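Local coordinates for protein oligopeptide ABC transporter OppAIV (Borrelia burgdorferi B31, PDB 4GL8) that probably binds oligopeptides outside the cytoplasmic membrane and delivers them for uptake, as the solute-binding component of an ABC transporter, at residues Met253-Glu258 / Lys275-Tyr280; Thr436-Phe441 / Ala483-Arg488; Ile463-Glu468 / Glu476-Ala481; Tyr502-Asp507 / Ser523-Ile528. One frame throughout, in Å; residues are numbered along the deposited sequence.

Interaction 1. Residues Met253-Glu258 / Lys275-Tyr280; sequences MYLNDE and KLRDDY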
loop_
_atom_site.group_PDB
_atom_site.type_symbol
_atom_site.label_atom_id
_atom_site.label_comp_id
_atom_site.label_asym_id
_atom_site.label_seq_id
_atom_site.Cartn_x
_atom_site.Cartn_y
_atom_site.Cartn_z
ATOM N N MET A 253 -25.583 1.384 -8.807
ATOM C CA MET A 253 -25.489 0.003 -9.274
ATOM C C MET A 253 -25.704 -1.010 -8.150
ATOM O O MET A 253 -26.286 -2.063 -8.382
ATOM C CB MET A 253 -24.140 -0.259 -9.931
ATOM C CG MET A 253 -24.059 0.315 -11.330
ATOM S SD MET A 253 -22.364 0.302 -11.919
ATOM C CE MET A 253 -22.096 -1.430 -12.313
ATOM N N TYR A 254 -25.220 -0.687 -6.953
ATOM C CA TYR A 254 -25.335 -1.561 -5.816
ATOM C C TYR A 254 -26.799 -1.615 -5.306
ATOM O O TYR A 254 -27.301 -2.683 -4.964
ATOM C CB TYR A 254 -24.360 -1.102 -4.725
ATOM C CG TYR A 254 -24.442 -1.924 -3.462
ATOM C CD1 TYR A 254 -23.659 -3.056 -3.308
ATOM C CD2 TYR A 254 -25.320 -1.589 -2.442
ATOM C CE1 TYR A 254 -23.723 -3.823 -2.165
ATOM C CE2 TYR A 254 -25.405 -2.367 -1.288
ATOM C CZ TYR A 254 -24.616 -3.490 -1.160
ATOM O OH TYR A 254 -24.675 -4.289 -0.037
ATOM N N LEU A 255 -27.476 -0.464 -5.294
ATOM C CA LEU A 255 -28.891 -0.372 -4.915
ATOM C C LEU A 255 -29.816 -1.031 -5.917
ATOM O O LEU A 255 -30.908 -1.415 -5.546
ATOM C CB LEU A 255 -29.354 1.077 -4.767
ATOM C CG LEU A 255 -28.956 1.860 -3.525
ATOM C CD1 LEU A 255 -29.565 3.261 -3.607
ATOM C CD2 LEU A 255 -29.415 1.159 -2.256
ATOM N N ASN A 256 -29.377 -1.156 -7.169
ATOM C CA ASN A 256 -30.156 -1.829 -8.225
ATOM C C ASN A 256 -29.658 -3.260 -8.490
ATOM O O ASN A 256 -29.875 -3.805 -9.572
ATOM C CB ASN A 256 -30.097 -0.992 -9.523
ATOM C CG ASN A 256 -31.133 -1.424 -10.578
ATOM O OD1 ASN A 256 -32.308 -1.654 -10.291
ATOM N ND2 ASN A 256 -30.684 -1.514 -11.813
ATOM N N ASP A 257 -28.982 -3.854 -7.508
ATOM C CA ASP A 257 -28.607 -5.276 -7.549
ATOM C C ASP A 257 -27.604 -5.605 -8.663
ATOM O O ASP A 257 -27.623 -6.717 -9.182
ATOM C CB ASP A 257 -29.887 -6.150 -7.693
ATOM C CG ASP A 257 -29.696 -7.624 -7.221
ATOM O OD1 ASP A 257 -28.772 -7.931 -6.423
ATOM O OD2 ASP A 257 -30.516 -8.481 -7.646
ATOM N N GLU A 258 -26.745 -4.653 -9.042
ATOM C CA GLU A 258 -25.741 -4.892 -10.113
ATOM C C GLU A 258 -24.297 -4.968 -9.573
ATOM O O GLU A 258 -23.320 -5.125 -10.341
ATOM C CB GLU A 258 -25.759 -3.781 -11.155
ATOM C CG GLU A 258 -27.083 -3.385 -11.799
ATOM C CD GLU A 258 -26.946 -2.037 -12.538
ATOM O OE1 GLU A 258 -25.882 -1.818 -13.143
ATOM O OE2 GLU A 258 -27.868 -1.183 -12.509
ATOM N N LYS A 275 -24.022 4.028 7.558
ATOM C CA LYS A 275 -23.739 3.413 8.870
ATOM C C LYS A 275 -24.941 2.663 9.454
ATOM O O LYS A 275 -24.763 1.686 10.166
ATOM C CB LYS A 275 -23.317 4.470 9.893
ATOM C CG LYS A 275 -21.983 5.155 9.651
ATOM C CD LYS A 275 -21.816 6.297 10.646
ATOM C CE LYS A 275 -20.419 6.876 10.578
ATOM N NZ LYS A 275 -20.253 8.005 11.527
ATOM N N LEU A 276 -26.155 3.143 9.179
ATOM C CA LEU A 276 -27.373 2.504 9.685
ATOM C C LEU A 276 -27.722 1.190 8.984
ATOM O O LEU A 276 -28.557 0.436 9.483
ATOM C CB LEU A 276 -28.588 3.442 9.570
ATOM C CG LEU A 276 -28.566 4.841 10.199
ATOM C CD1 LEU A 276 -29.997 5.267 10.508
ATOM C CD2 LEU A 276 -27.691 4.946 11.453
ATOM N N ARG A 277 -27.111 0.917 7.832
ATOM C CA ARG A 277 -27.492 -0.246 7.037
ATOM C C ARG A 277 -26.825 -1.499 7.553
ATOM O O ARG A 277 -25.751 -1.459 8.165
ATOM C CB ARG A 277 -27.107 -0.072 5.575
ATOM C CG ARG A 277 -27.646 1.189 4.900
ATOM C CD ARG A 277 -26.943 1.415 3.562
ATOM N NE ARG A 277 -26.981 0.214 2.723
ATOM C CZ ARG A 277 -28.010 -0.154 1.974
ATOM N NH1 ARG A 277 -29.107 0.581 1.934
ATOM N NH2 ARG A 277 -27.944 -1.267 1.266
ATOM N N ASP A 278 -27.459 -2.621 7.253
ATOM C CA ASP A 278 -27.015 -3.907 7.745
ATOM C C ASP A 278 -25.907 -4.496 6.869
ATOM O O ASP A 278 -25.284 -5.499 7.239
ATOM C CB ASP A 278 -28.206 -4.852 7.808
ATOM C CG ASP A 278 -29.331 -4.333 8.739
ATOM O OD1 ASP A 278 -29.072 -3.487 9.643
ATOM O OD2 ASP A 278 -30.477 -4.790 8.561
ATOM N N ASP A 279 -25.661 -3.871 5.717
ATOM C CA ASP A 279 -24.658 -4.360 4.783
ATOM C C ASP A 279 -23.454 -3.431 4.719
ATOM O O ASP A 279 -22.653 -3.535 3.807
ATOM C CB ASP A 279 -25.278 -4.604 3.396
ATOM C CG ASP A 279 -25.855 -3.350 2.768
ATOM O OD1 ASP A 279 -26.476 -3.473 1.685
ATOM O OD2 ASP A 279 -25.700 -2.238 3.333
ATOM N N TYR A 280 -23.336 -2.537 5.701
ATOM C CA TYR A 280 -22.217 -1.602 5.800
ATOM C C TYR A 280 -21.232 -2.112 6.837
ATOM O O TYR A 280 -21.631 -2.613 7.894
ATOM C CB TYR A 280 -22.705 -0.204 6.207
ATOM C CG TYR A 280 -21.605 0.806 6.509
ATOM C CD1 TYR A 280 -21.021 1.556 5.489
ATOM C CD2 TYR A 280 -21.167 1.025 7.824
ATOM C CE1 TYR A 280 -20.013 2.484 5.755
ATOM C CE2 TYR A 280 -20.173 1.949 8.105
ATOM C CZ TYR A 280 -19.599 2.673 7.062
ATOM O OH TYR A 280 -18.622 3.575 7.328
#

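Interaction 2. Residues Thr436-Phe441 / Ala483-Arg488; sequences TFLSIF and AIIIER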
loop_
_atom_site.group_PDB
_atom_site.type_symbol
_atom_site.label_atom_id
_atom_site.label_comp_id
_atom_site.label_asym_id
_atom_site.label_seq_id
_atom_site.Cartn_x
_atom_site.Cartn_y
_atom_site.Cartn_z
ATOM N N THR A 436 7.355 -0.163 7.784
ATOM C CA THR A 436 6.772 -0.018 6.463
ATOM C C THR A 436 6.427 1.455 6.237
ATOM O O THR A 436 6.619 1.982 5.144
ATOM C CB THR A 436 5.546 -0.923 6.222
ATOM O OG1 THR A 436 5.125 -0.761 4.861
ATOM C CG2 THR A 436 4.413 -0.554 7.114
ATOM N N PHE A 437 5.993 2.135 7.289
ATOM C CA PHE A 437 5.773 3.589 7.217
ATOM C C PHE A 437 7.021 4.456 7.326
ATOM O O PHE A 437 7.179 5.439 6.599
ATOM C CB PHE A 437 4.805 3.975 8.306
ATOM C CG PHE A 437 3.433 3.483 8.051
ATOM C CD1 PHE A 437 3.026 2.240 8.522
ATOM C CD2 PHE A 437 2.556 4.239 7.276
ATOM C CE1 PHE A 437 1.769 1.775 8.225
ATOM C CE2 PHE A 437 1.277 3.779 7.014
ATOM C CZ PHE A 437 0.886 2.554 7.481
ATOM N N LEU A 438 7.903 4.142 8.258
ATOM C CA LEU A 438 9.055 5.013 8.483
ATOM C C LEU A 438 10.049 4.917 7.322
ATOM O O LEU A 438 10.753 5.875 6.996
ATOM C CB LEU A 438 9.712 4.663 9.803
ATOM C CG LEU A 438 8.782 4.891 10.985
ATOM C CD1 LEU A 438 9.482 4.401 12.237
ATOM C CD2 LEU A 438 8.413 6.368 11.086
ATOM N N SER A 439 10.035 3.784 6.650
ATOM C CA SER A 439 10.878 3.560 5.500
ATOM C C SER A 439 10.679 4.525 4.312
ATOM O O SER A 439 11.626 4.779 3.573
ATOM C CB SER A 439 10.631 2.145 4.985
ATOM O OG SER A 439 11.721 1.810 4.179
ATOM N N ILE A 440 9.448 5.015 4.094
ATOM C CA ILE A 440 9.168 5.874 2.941
ATOM C C ILE A 440 9.756 7.260 3.062
ATOM O O ILE A 440 9.906 7.967 2.074
ATOM C CB ILE A 440 7.672 5.931 2.585
ATOM C CG1 ILE A 440 6.866 6.597 3.709
ATOM C CG2 ILE A 440 7.203 4.506 2.310
ATOM C CD1 ILE A 440 5.419 6.884 3.374
ATOM N N PHE A 441 10.139 7.627 4.270
ATOM C CA PHE A 441 10.870 8.874 4.510
ATOM C C PHE A 441 12.408 8.721 4.537
ATOM O O PHE A 441 13.108 9.729 4.703
ATOM C CB PHE A 441 10.326 9.535 5.794
ATOM C CG PHE A 441 8.902 10.036 5.646
ATOM C CD1 PHE A 441 8.646 11.284 5.133
ATOM C CD2 PHE A 441 7.841 9.247 5.996
ATOM C CE1 PHE A 441 7.357 11.744 4.996
ATOM C CE2 PHE A 441 6.549 9.689 5.849
ATOM C CZ PHE A 441 6.310 10.937 5.323
ATOM N N ALA A 483 9.921 11.034 15.663
ATOM C CA ALA A 483 9.830 12.371 16.238
ATOM C C ALA A 483 10.443 13.409 15.324
ATOM O O ALA A 483 9.972 14.528 15.298
ATOM C CB ALA A 483 10.504 12.444 17.598
ATOM N N ILE A 484 11.493 13.048 14.589
ATOM C CA ILE A 484 12.134 13.981 13.665
ATOM C C ILE A 484 11.175 14.388 12.549
ATOM O O ILE A 484 11.059 15.566 12.241
ATOM C CB ILE A 484 13.432 13.396 13.046
ATOM C CG1 ILE A 484 14.531 13.247 14.100
ATOM C CG2 ILE A 484 13.943 14.258 11.910
ATOM C CD1 ILE A 484 15.682 12.421 13.599
ATOM N N ILE A 485 10.507 13.431 11.924
ATOM C CA ILE A 485 9.527 13.781 10.876
ATOM C C ILE A 485 8.217 14.398 11.400
ATOM O O ILE A 485 7.712 15.323 10.786
ATOM C CB ILE A 485 9.250 12.626 9.900
ATOM C CG1 ILE A 485 8.602 11.439 10.597
ATOM C CG2 ILE A 485 10.563 12.254 9.203
ATOM C CD1 ILE A 485 8.485 10.210 9.716
ATOM N N ILE A 486 7.688 13.925 12.527
ATOM C CA ILE A 486 6.420 14.488 13.051
ATOM C C ILE A 486 6.490 15.741 13.936
ATOM O O ILE A 486 5.498 16.453 13.986
ATOM C CB ILE A 486 5.484 13.412 13.709
ATOM C CG1 ILE A 486 5.942 12.987 15.098
ATOM C CG2 ILE A 486 5.371 12.177 12.821
ATOM C CD1 ILE A 486 5.016 11.951 15.719
ATOM N N GLU A 487 7.604 16.001 14.638
ATOM C CA GLU A 487 7.760 17.225 15.488
ATOM C C GLU A 487 8.811 18.233 15.030
ATOM O O GLU A 487 8.846 19.330 15.565
ATOM C CB GLU A 487 8.189 16.927 16.937
ATOM C CG GLU A 487 7.693 15.646 17.584
ATOM C CD GLU A 487 8.048 15.564 19.098
ATOM O OE1 GLU A 487 8.016 14.447 19.647
ATOM O OE2 GLU A 487 8.349 16.595 19.758
ATOM N N ARG A 488 9.708 17.859 14.129
ATOM C CA ARG A 488 10.835 18.731 13.786
ATOM C C ARG A 488 10.861 19.123 12.322
ATOM O O ARG A 488 10.813 20.293 12.021
ATOM C CB ARG A 488 12.176 18.082 14.171
ATOM C CG ARG A 488 13.375 19.013 14.016
ATOM C CD ARG A 488 14.640 18.470 14.687
ATOM N NE ARG A 488 15.460 17.657 13.788
ATOM C CZ ARG A 488 16.306 16.689 14.180
ATOM N NH1 ARG A 488 16.998 16.011 13.261
ATOM N NH2 ARG A 488 16.463 16.374 15.478
#

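Interaction 3. Residues Ile463-Glu468 / Glu476-Ala481; sequences IKSDNE and EILKKA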
loop_
_atom_site.group_PDB
_atom_site.type_symbol
_atom_site.label_atom_id
_atom_site.label_comp_id
_atom_site.label_asym_id
_atom_site.label_seq_id
_atom_site.Cartn_x
_atom_site.Cartn_y
_atom_site.Cartn_z
ATOM N N ILE A 463 18.811 2.700 10.052
ATOM C CA ILE A 463 19.875 1.690 9.924
ATOM C C ILE A 463 20.086 1.056 11.285
ATOM O O ILE A 463 20.165 -0.152 11.402
ATOM C CB ILE A 463 21.236 2.273 9.443
ATOM C CG1 ILE A 463 21.132 2.953 8.059
ATOM C CG2 ILE A 463 22.325 1.189 9.339
ATOM C CD1 ILE A 463 20.558 2.063 7.000
ATOM N N LYS A 464 20.164 1.880 12.320
ATOM C CA LYS A 464 20.360 1.370 13.693
ATOM C C LYS A 464 19.267 0.403 14.136
ATOM O O LYS A 464 19.528 -0.669 14.701
ATOM C CB LYS A 464 20.409 2.527 14.695
ATOM C CG LYS A 464 21.803 2.942 15.114
ATOM C CD LYS A 464 21.768 3.974 16.252
ATOM C CE LYS A 464 21.245 3.331 17.510
ATOM N NZ LYS A 464 22.023 3.711 18.733
ATOM N N SER A 465 18.028 0.799 13.888
ATOM C CA SER A 465 16.924 -0.085 14.194
ATOM C C SER A 465 17.020 -1.454 13.470
ATOM O O SER A 465 16.640 -2.458 14.064
ATOM C CB SER A 465 15.585 0.610 13.958
ATOM O OG SER A 465 15.212 0.612 12.615
ATOM N N ASP A 466 17.557 -1.503 12.247
ATOM C CA ASP A 466 17.677 -2.764 11.533
ATOM C C ASP A 466 18.655 -3.672 12.225
ATOM O O ASP A 466 18.526 -4.894 12.148
ATOM C CB ASP A 466 18.150 -2.592 10.081
ATOM C CG ASP A 466 17.128 -1.932 9.191
ATOM O OD1 ASP A 466 15.910 -2.073 9.452
ATOM O OD2 ASP A 466 17.557 -1.279 8.200
ATOM N N ASN A 467 19.631 -3.083 12.907
ATOM C CA ASN A 467 20.664 -3.854 13.609
ATOM C C ASN A 467 20.441 -4.080 15.127
ATOM O O ASN A 467 21.333 -4.575 15.840
ATOM C CB ASN A 467 22.013 -3.166 13.353
ATOM C CG ASN A 467 22.423 -3.207 11.876
ATOM O OD1 ASN A 467 22.631 -2.180 11.256
ATOM N ND2 ASN A 467 22.535 -4.401 11.316
ATOM N N GLU A 468 19.275 -3.720 15.635
ATOM C CA GLU A 468 19.012 -3.842 17.073
ATOM C C GLU A 468 17.995 -4.965 17.280
ATOM O O GLU A 468 16.844 -4.864 16.863
ATOM C CB GLU A 468 18.500 -2.525 17.629
ATOM C CG GLU A 468 18.149 -2.526 19.106
ATOM C CD GLU A 468 19.269 -3.075 19.964
ATOM O OE1 GLU A 468 20.332 -2.394 20.119
ATOM O OE2 GLU A 468 19.091 -4.207 20.450
ATOM N N GLU A 476 12.567 2.253 20.865
ATOM C CA GLU A 476 12.986 3.605 21.265
ATOM C C GLU A 476 13.712 4.303 20.122
ATOM O O GLU A 476 13.510 5.486 19.891
ATOM C CB GLU A 476 13.901 3.605 22.497
ATOM C CG GLU A 476 13.210 3.259 23.811
ATOM C CD GLU A 476 12.044 4.183 24.160
ATOM O OE1 GLU A 476 12.290 5.418 24.243
ATOM O OE2 GLU A 476 10.892 3.666 24.356
ATOM N N ILE A 477 14.575 3.575 19.423
ATOM C CA ILE A 477 15.216 4.129 18.231
ATOM C C ILE A 477 14.162 4.585 17.206
ATOM O O ILE A 477 14.244 5.705 16.679
ATOM C CB ILE A 477 16.169 3.111 17.617
ATOM C CG1 ILE A 477 17.317 2.781 18.585
ATOM C CG2 ILE A 477 16.738 3.610 16.297
ATOM C CD1 ILE A 477 17.883 1.401 18.356
ATOM N N LEU A 478 13.150 3.750 16.963
ATOM C CA LEU A 478 12.086 4.102 16.004
ATOM C C LEU A 478 11.335 5.332 16.437
ATOM O O LEU A 478 11.054 6.186 15.604
ATOM C CB LEU A 478 11.127 2.941 15.704
ATOM C CG LEU A 478 11.837 1.753 15.009
ATOM C CD1 LEU A 478 10.917 0.564 14.873
ATOM C CD2 LEU A 478 12.367 2.120 13.643
ATOM N N LYS A 479 11.041 5.438 17.732
ATOM C CA LYS A 479 10.341 6.612 18.255
ATOM C C LYS A 479 11.155 7.901 18.041
ATOM O O LYS A 479 10.574 8.906 17.706
ATOM C CB LYS A 479 10.005 6.472 19.743
ATOM C CG LYS A 479 8.831 5.559 20.091
ATOM C CD LYS A 479 8.510 5.647 21.599
ATOM C CE LYS A 479 8.011 4.315 22.136
ATOM N NZ LYS A 479 7.418 4.312 23.517
ATOM N N LYS A 480 12.475 7.877 18.250
ATOM C CA LYS A 480 13.323 9.057 17.959
ATOM C C LYS A 480 13.345 9.409 16.454
ATOM O O LYS A 480 13.357 10.557 16.090
ATOM C CB LYS A 480 14.767 8.887 18.499
ATOM N N ALA A 481 13.328 8.424 15.573
ATOM C CA ALA A 481 13.252 8.718 14.121
ATOM C C ALA A 481 11.902 9.373 13.742
ATOM O O ALA A 481 11.837 10.411 13.078
ATOM C CB ALA A 481 13.488 7.454 13.309
#

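Interaction 4. Residues Tyr502-Asp507 / Ser523-Ile528; sequences YLFRND and SEIKPI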
loop_
_atom_site.group_PDB
_atom_site.type_symbol
_atom_site.label_atom_id
_atom_site.label_comp_id
_atom_site.label_asym_id
_atom_site.label_seq_id
_atom_site.Cartn_x
_atom_site.Cartn_y
_atom_site.Cartn_z
ATOM N N TYR A 502 -17.086 -0.189 3.713
ATOM C CA TYR A 502 -17.438 -1.195 2.694
ATOM C C TYR A 502 -18.927 -1.474 2.669
ATOM O O TYR A 502 -19.604 -1.385 3.719
ATOM C CB TYR A 502 -16.736 -2.534 2.958
ATOM C CG TYR A 502 -15.277 -2.447 3.300
ATOM C CD1 TYR A 502 -14.292 -2.784 2.354
ATOM C CD2 TYR A 502 -14.868 -2.053 4.574
ATOM C CE1 TYR A 502 -12.956 -2.707 2.667
ATOM C CE2 TYR A 502 -13.527 -1.973 4.893
ATOM C CZ TYR A 502 -12.575 -2.300 3.941
ATOM O OH TYR A 502 -11.241 -2.227 4.265
ATOM N N LEU A 503 -19.430 -1.816 1.479
ATOM C CA LEU A 503 -20.765 -2.402 1.333
ATOM C C LEU A 503 -20.572 -3.788 0.767
ATOM O O LEU A 503 -19.815 -3.972 -0.179
ATOM C CB LEU A 503 -21.671 -1.576 0.400
ATOM C CG LEU A 503 -22.034 -0.170 0.899
ATOM C CD1 LEU A 503 -22.587 0.683 -0.237
ATOM C CD2 LEU A 503 -23.034 -0.235 2.040
ATOM N N PHE A 504 -21.283 -4.758 1.329
ATOM C CA PHE A 504 -21.163 -6.169 0.939
ATOM C C PHE A 504 -22.515 -6.828 1.196
ATOM O O PHE A 504 -23.071 -6.704 2.278
ATOM C CB PHE A 504 -20.045 -6.810 1.761
ATOM C CG PHE A 504 -19.886 -8.294 1.569
ATOM C CD1 PHE A 504 -19.163 -8.807 0.490
ATOM C CD2 PHE A 504 -20.377 -9.173 2.508
ATOM C CE1 PHE A 504 -18.988 -10.178 0.337
ATOM C CE2 PHE A 504 -20.213 -10.549 2.356
ATOM C CZ PHE A 504 -19.514 -11.054 1.271
ATOM N N ARG A 505 -23.029 -7.507 0.177
ATOM C CA ARG A 505 -24.340 -8.140 0.207
ATOM C C ARG A 505 -24.303 -9.425 1.041
ATOM O O ARG A 505 -24.243 -10.543 0.503
ATOM C CB ARG A 505 -24.808 -8.409 -1.233
ATOM C CG ARG A 505 -25.217 -7.136 -1.992
ATOM C CD ARG A 505 -26.527 -6.537 -1.472
ATOM N NE ARG A 505 -27.645 -7.504 -1.483
ATOM C CZ ARG A 505 -28.419 -7.793 -2.535
ATOM N NH1 ARG A 505 -28.260 -7.197 -3.722
ATOM N NH2 ARG A 505 -29.351 -8.717 -2.411
ATOM N N ASN A 506 -24.299 -9.241 2.369
ATOM C CA ASN A 506 -24.226 -10.361 3.307
ATOM C C ASN A 506 -25.516 -11.198 3.380
ATOM O O ASN A 506 -25.510 -12.258 3.985
ATOM C CB ASN A 506 -23.764 -9.913 4.711
ATOM C CG ASN A 506 -24.601 -8.772 5.288
ATOM O OD1 ASN A 506 -25.768 -8.614 4.952
ATOM N ND2 ASN A 506 -23.993 -7.965 6.150
ATOM N N ASP A 507 -26.602 -10.731 2.752
ATOM C CA ASP A 507 -27.780 -11.579 2.504
ATOM C C ASP A 507 -27.611 -12.621 1.367
ATOM O O ASP A 507 -28.411 -13.556 1.260
ATOM C CB ASP A 507 -28.978 -10.694 2.166
ATOM C CG ASP A 507 -28.747 -9.886 0.900
ATOM O OD1 ASP A 507 -27.651 -9.284 0.764
ATOM O OD2 ASP A 507 -29.642 -9.885 0.032
ATOM N N SER A 523 -11.627 -15.715 -3.056
ATOM C CA SER A 523 -11.933 -17.119 -3.387
ATOM C C SER A 523 -12.638 -17.866 -2.259
ATOM O O SER A 523 -13.210 -18.921 -2.507
ATOM C CB SER A 523 -10.689 -17.907 -3.765
ATOM O OG SER A 523 -9.992 -18.297 -2.604
ATOM N N GLU A 524 -12.565 -17.337 -1.032
ATOM C CA GLU A 524 -13.259 -17.928 0.107
ATOM C C GLU A 524 -14.723 -17.484 0.186
ATOM O O GLU A 524 -15.459 -17.922 1.091
ATOM C CB GLU A 524 -12.523 -17.599 1.407
ATOM C CG GLU A 524 -11.155 -18.271 1.460
ATOM C CD GLU A 524 -10.475 -18.178 2.817
ATOM O OE1 GLU A 524 -11.054 -17.534 3.736
ATOM O OE2 GLU A 524 -9.353 -18.741 2.954
ATOM N N ILE A 525 -15.163 -16.629 -0.744
ATOM C CA ILE A 525 -16.569 -16.237 -0.767
ATOM C C ILE A 525 -17.431 -17.417 -1.217
ATOM O O ILE A 525 -17.070 -18.136 -2.164
ATOM C CB ILE A 525 -16.810 -14.987 -1.634
ATOM C CG1 ILE A 525 -16.317 -13.747 -0.873
ATOM C CG2 ILE A 525 -18.294 -14.847 -1.970
ATOM C CD1 ILE A 525 -16.207 -12.487 -1.700
ATOM N N LYS A 526 -18.539 -17.629 -0.505
ATOM C CA LYS A 526 -19.542 -18.604 -0.881
ATOM C C LYS A 526 -20.946 -18.000 -0.753
ATOM O O LYS A 526 -21.158 -17.093 0.048
ATOM C CB LYS A 526 -19.457 -19.827 0.025
ATOM C CG LYS A 526 -18.050 -20.358 0.251
ATOM C CD LYS A 526 -18.120 -21.652 1.039
ATOM C CE LYS A 526 -16.783 -22.070 1.615
ATOM N NZ LYS A 526 -15.652 -21.916 0.650
ATOM N N PRO A 527 -21.924 -18.525 -1.524
ATOM C CA PRO A 527 -23.332 -18.129 -1.319
ATOM C C PRO A 527 -23.851 -18.669 0.010
ATOM O O PRO A 527 -23.298 -19.651 0.502
ATOM C CB PRO A 527 -24.052 -18.800 -2.491
ATOM C CG PRO A 527 -23.236 -20.019 -2.776
ATOM C CD PRO A 527 -21.805 -19.626 -2.502
ATOM N N ILE A 528 -24.882 -18.042 0.587
ATOM C CA ILE A 528 -25.434 -18.516 1.860
ATOM C C ILE A 528 -26.328 -19.770 1.723
ATOM O O ILE A 528 -27.191 -19.859 0.846
ATOM C CB ILE A 528 -26.179 -17.403 2.652
ATOM C CG1 ILE A 528 -27.467 -16.951 1.960
ATOM C CG2 ILE A 528 -25.283 -16.193 2.892
ATOM C CD1 ILE A 528 -28.438 -16.253 2.911
#

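Interaction 1. Residues Met253-Glu258 / Lys275-Tyr280
Tyr254 reaches out from the end of helix 247-255 and donates its phenol hydrogen to Asp279, OH lying 2.6 Å from OD1. The hydroxyl comes from above the carboxylate plane, 61° out of it, whereas Arg277 comes from the syn side. Arg277 holds both oxygens, NE 2.8 Å from Asp279 OD2 and NH2 2.7 Å from Asp279 OD1, in bonds clearly bent (136° and 144° at the hydrogen). Arg277 NH2 also stands at the edge of the Tyr254 ring, 3.8 Å from CE2; the two planes are steeply inclined and do not stack. Beside them, Leu255 CD2 makes a looser contact with Arg277 NH1. One shell further out, a type I turn from Arg277 to Tyr280 brings the salt-bridge partners together, Leu503 of strand 492-504 touches all three polar side chains, and a Schellman motif with Asp257 as C-prime residue ends the helix behind Tyr254. Two donors on OD1 and one on OD2 would stabilise negative charge, consistent with an ionised Asp279.

Interaction 2. Residues Thr436-Phe441 / Ala483-Arg488
Ile485 extends its CD1 methyl to two side chains that stand one turn apart on the opposing segment, Leu438 and Phe441. The apolar contacts are few: CD1 of Ile485 lies 4.1 Å from Leu438 CD2 and 3.9 Å from Phe441 CD2, the methyl meeting the ring obliquely. With chi1 at 64°, the CG1 branch of Ile485 sits between backbone N and carbonyl carbon and carries CD1 across the gap. All three residues are buried. They join helix 471-489, which has a wider pi-type turn at 484-488, to the short helix 435-438 (Leu438) and to Phe441 three residues further on. Tyr458 of helix 456-466 also touches both Phe441 and Ile485. Among aromatic contacts, the Phe441 ring also meets Phe494 of strand 492-504, with planes at about 55°. No hydrogen bond crosses between the segments; Phe441 N bonds to Leu438 O at 3.3 Å, linking the two residues whose side chains meet Ile485, and Leu438 O also accepts from Tyr458 OH.

Interaction 3. Residues Ile463-Glu468 / Glu476-Ala481
Ile477 lies crosswise to Lys464 and Glu468, its side chain meeting each at about a right angle. Its CD1 methyl touches the aliphatic parts of both, 4.0 Å from Lys464 CE and 4.0 Å from Glu468 CG, while the CG2 branch meets Ser465, 3.9 Å from its N and 4.0 Å from its CB. This division follows from chi1 of -63°, which sets CG1 anti to the carbonyl carbon and CG2 anti to the backbone N. The Lys464 chain bends at chi3 and chi4, bringing CE over the isoleucine. Glu468 bends at chi2, and its OE2 is held by Asp470 N beyond the segment. Next to Ile477, Leu478 directs CD2 at Ser465, 3.4 Å from OG and 3.6 Å from CB; the hydroxyl is hydrogen-bonded to Leu462 O in its own helix, so its polar requirement is met despite the apolar neighbour. No hydrogen bond crosses between the segments, and the CA atoms of Ser465 and Ile477 come within 6.1 Å. Successive helices 456-466 and 471-489, running in broadly opposite directions here, form a helical hairpin, with Ser465, Ile477 and Leu478 between the helices and Lys464 and Glu468 at the margin, Glu468 already in the short linker.

Interaction 4. Residues Tyr502-Asp507 / Ser523-Ile528
Phe504 and Ile525 make the buried part of this contact. The CD1 methyl of Ile525 comes to the edge of the phenyl ring, near its plane, 4.1 Å from Phe504 CE1, as the two side chains run antiparallel, one passing alongside the other. Phe504 CG stands anti to the backbone N (chi1 174°), which carries the ring toward the C-terminal segment. Phe32 and Trp509 touch both residues, and Trp512 meets the phenyl ring with planes at about 40°, so the methyl-to-ring contact is embedded in an apolar cluster. The other end is solvent-exposed, although the shortest approach is here: CD1 of Ile528, the last modelled residue, is 3.2 Å from Asp507 O, an apolar methyl against a carbonyl oxygen and not a hydrogen bond, and Ile528 CG2 is 4.1 Å from Asn506 O. The CB of Asp507 is directed away from the C-terminal segment, and its carboxylate is engaged by Arg505, with NE 2.9 Å from Asp507 OD1 and NH2 2.7 Å from Asp507 OD2, the latter nearly straight at 175°; Arg505 NH1 bonds in turn to Asp257. Arg505 is also the centre of an inverse gamma turn, by which the chain leaves strand 492-504. No backbone hydrogen bond joins the two segments; instead strand 526-527 pairs antiparallel with 509-510, a two-stranded ribbon in which the C-terminal tail runs beside the end of strand 492-504.

Overall arrangement
Along the chain, interaction 1 comes first, closing a loop of 16 residues that leads from helix 247-255 to the start of strand 280-285. Interaction 2 then spans 41 residues, from the region of helix 435-438 to helix 471-489. Nested inside it, interaction 3 closes a span of seven; the two share helix 471-489 and touch through Leu438 and Leu478. Strand 492-504 follows, crossing to the opposite side of the chain's centre, where interaction 4 closes 15 residues and fastens the C-terminal tail to the strand's end. No two contacts cross. Interactions 1 and 4 lie in series yet have centres about 12 Å apart, linked by a probable hydrogen bond from Asn506 ND2 to Asp278 O. The centres of interactions 1 and 3 are about 45 Å apart.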